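Local coordinates for protein putative oxygenase (Streptomyces coelicolor, PDB 2OG5) that hydroxylates L-asparagine at its beta carbon, using iron(II), 2-oxoglutarate and oxygen, to supply (2S,3S)-3-hydroxyasparagine for the calcium-dependent antibiotic, at residues T209-R214 with R307-G312. Residues are numbered along the deposited sequence; the frame is centred on the assembly and turned at random.
Sequences TACVRR and RVTVHG. With NA (sodium ion), chain B.
V308 lies under one face of the R213 guanidinium. Its CG1 sits 3.9 Å from that plane, displaced toward the rim, and its CG2 is 4.0 Å from C211 SG. R213 stretches from CG to NE, and its polar end is held elsewhere: NE in a salt bridge with D259, NH1 by G95 O. V212 crosses V308 at about a right angle, CG1 against CB. Beside this cluster, strands 207-211 and 309-313 pair antiparallel in the minor sheet of the jelly roll. A210 and V310 form a hydrogen-bonded pair, each N donating to the other's O at 2.9 Å. V212 N, just after its strand, gives a nearly straight bond (169°) to V308 O, just before the other. C211 is the N-cap of helix 212-215: its SG, anti to the backbone N (chi1 -173°) and beside its own carbonyl carbon, accepts from R213 N at 3.5 Å. On the same face T309 CG2 packs on T209 CB. T309 OG1 is hydrogen-bonded to D97 O and G98 O, which must share its one proton, and T209 OG1 to H294. On the other face A210 CB meets V310 CG2 at 3.9 Å, both resting on F287 of helix 274-290. H311 and T209 form a non-hydrogen-bonded pair, but the H311 ring leads away to the metal, NE2 binding sodium at 2.1 Å. H179, E181 and three waters complete its coordination; H179, E181 and H311 are the iron-binding two-histidine, one-carboxylate triad. The backbone bonds and apolar packing tie H311's strand to its neighbour, which probably helps place NE2 for the metal.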
loop_
_atom_site.group_PDB
_atom_site.type_symbol
_atom_site.label_atom_id
_atom_site.label_comp_id
_atom_site.label_asym_id
_atom_site.label_seq_id
_atom_site.Cartn_x
_atom_site.Cartn_y
_atom_site.Cartn_z
ATOM N N THR A 209 9.055 6.008 -1.889
ATOM C CA THR A 209 8.187 6.525 -0.814
ATOM C C THR A 209 8.725 7.866 -0.321
ATOM O O THR A 209 9.927 8.022 -0.151
ATOM C CB THR A 209 8.067 5.523 0.362
ATOM O OG1 THR A 209 9.349 5.287 0.947
ATOM C CG2 THR A 209 7.482 4.197 -0.125
ATOM N N ALA A 210 7.837 8.837 -0.109
ATOM C CA ALA A 210 8.244 10.147 0.411
ATOM C C ALA A 210 7.289 10.614 1.501
ATOM O O ALA A 210 6.081 10.645 1.301
ATOM C CB ALA A 210 8.295 11.163 -0.702
ATOM N N CYS A 211 7.848 10.994 2.643
ATOM C CA CYS A 211 7.056 11.312 3.826
ATOM C C CYS A 211 6.978 12.806 4.036
ATOM O O CYS A 211 7.992 13.515 3.926
ATOM C CB CYS A 211 7.672 10.628 5.045
ATOM S SG CYS A 211 6.711 10.748 6.570
ATOM N N VAL A 212 5.779 13.285 4.348
ATOM C CA VAL A 212 5.571 14.703 4.661
ATOM C C VAL A 212 6.471 15.168 5.817
ATOM O O VAL A 212 6.829 16.348 5.881
ATOM C CB VAL A 212 4.091 15.012 4.984
ATOM C CG1 VAL A 212 3.673 14.396 6.310
ATOM C CG2 VAL A 212 3.838 16.528 4.985
ATOM N N ARG A 213 6.869 14.254 6.702
ATOM C CA ARG A 213 7.778 14.596 7.816
ATOM C C ARG A 213 9.173 15.038 7.360
ATOM O O ARG A 213 9.814 15.859 8.027
ATOM C CB ARG A 213 7.920 13.426 8.796
ATOM C CG ARG A 213 6.633 13.106 9.530
ATOM C CD ARG A 213 6.722 11.865 10.404
ATOM N NE ARG A 213 5.446 11.712 11.096
ATOM C CZ ARG A 213 4.821 10.556 11.329
ATOM N NH1 ARG A 213 5.339 9.402 10.962
ATOM N NH2 ARG A 213 3.653 10.566 11.945
ATOM N N ARG A 214 9.649 14.477 6.248
ATOM C CA ARG A 214 10.935 14.877 5.676
ATOM C C ARG A 214 10.838 16.200 4.951
ATOM O O ARG A 214 11.815 16.935 4.912
ATOM C CB ARG A 214 11.482 13.846 4.684
ATOM C CG ARG A 214 11.811 12.478 5.249
ATOM C CD ARG A 214 12.963 12.536 6.231
ATOM N NE ARG A 214 13.547 11.219 6.488
ATOM C CZ ARG A 214 14.492 10.987 7.395
ATOM N NH1 ARG A 214 14.986 11.981 8.125
ATOM N NH2 ARG A 214 14.963 9.759 7.564
ATOM N N ARG A 307 -1.212 7.809 5.695
ATOM C CA ARG A 307 -1.614 9.098 6.286
ATOM C C ARG A 307 -0.536 10.167 6.090
ATOM O O ARG A 307 -0.858 11.359 6.011
ATOM C CB ARG A 307 -1.869 8.978 7.798
ATOM C CG ARG A 307 -3.227 8.454 8.247
ATOM C CD ARG A 307 -3.316 6.953 8.273
ATOM N NE ARG A 307 -2.300 6.308 9.101
ATOM C CZ ARG A 307 -2.456 5.891 10.356
ATOM N NH1 ARG A 307 -3.613 5.993 10.984
ATOM N NH2 ARG A 307 -1.437 5.336 10.989
ATOM N N VAL A 308 0.731 9.748 6.019
ATOM C CA VAL A 308 1.861 10.682 6.021
ATOM C C VAL A 308 2.840 10.487 4.863
ATOM O O VAL A 308 3.730 11.315 4.670
ATOM C CB VAL A 308 2.652 10.628 7.346
ATOM C CG1 VAL A 308 1.818 11.180 8.492
ATOM C CG2 VAL A 308 3.148 9.221 7.641
ATOM N N THR A 309 2.673 9.424 4.083
ATOM C CA THR A 309 3.644 9.060 3.064
ATOM C C THR A 309 2.961 8.795 1.739
ATOM O O THR A 309 1.993 8.030 1.691
ATOM C CB THR A 309 4.442 7.827 3.532
ATOM O OG1 THR A 309 5.139 8.181 4.725
ATOM C CG2 THR A 309 5.464 7.344 2.495
ATOM N N VAL A 310 3.461 9.445 0.690
ATOM C CA VAL A 310 3.070 9.176 -0.686
ATOM C C VAL A 310 4.009 8.150 -1.300
ATOM O O VAL A 310 5.132 7.962 -0.829
ATOM C CB VAL A 310 3.079 10.454 -1.545
ATOM C CG1 VAL A 310 2.057 11.469 -1.021
ATOM C CG2 VAL A 310 4.483 11.106 -1.593
ATOM N N HIS A 311 3.547 7.462 -2.338
ATOM C CA HIS A 311 4.422 6.522 -3.035
ATOM C C HIS A 311 4.267 6.632 -4.535
ATOM O O HIS A 311 3.276 7.149 -5.058
ATOM C CB HIS A 311 4.180 5.085 -2.557
ATOM C CG HIS A 311 2.860 4.520 -2.969
ATOM N ND1 HIS A 311 1.694 4.765 -2.271
ATOM C CD2 HIS A 311 2.519 3.718 -4.006
ATOM C CE1 HIS A 311 0.695 4.135 -2.860
ATOM N NE2 HIS A 311 1.165 3.497 -3.917
ATOM N N GLY A 312 5.296 6.141 -5.211
ATOM C CA GLY A 312 5.358 6.079 -6.660
ATOM C C GLY A 312 6.280 4.949 -7.068
ATOM O O GLY A 312 6.625 4.087 -6.260
HETATM NA NA NA B . -0.576 3.291 -5.081
HETATM O O HOH W 1 -1.997 2.901 -6.369
HETATM O O HOH W 2 0.516 2.372 -6.536
HETATM O O HOH W 3 -0.131 0.827 -4.620
#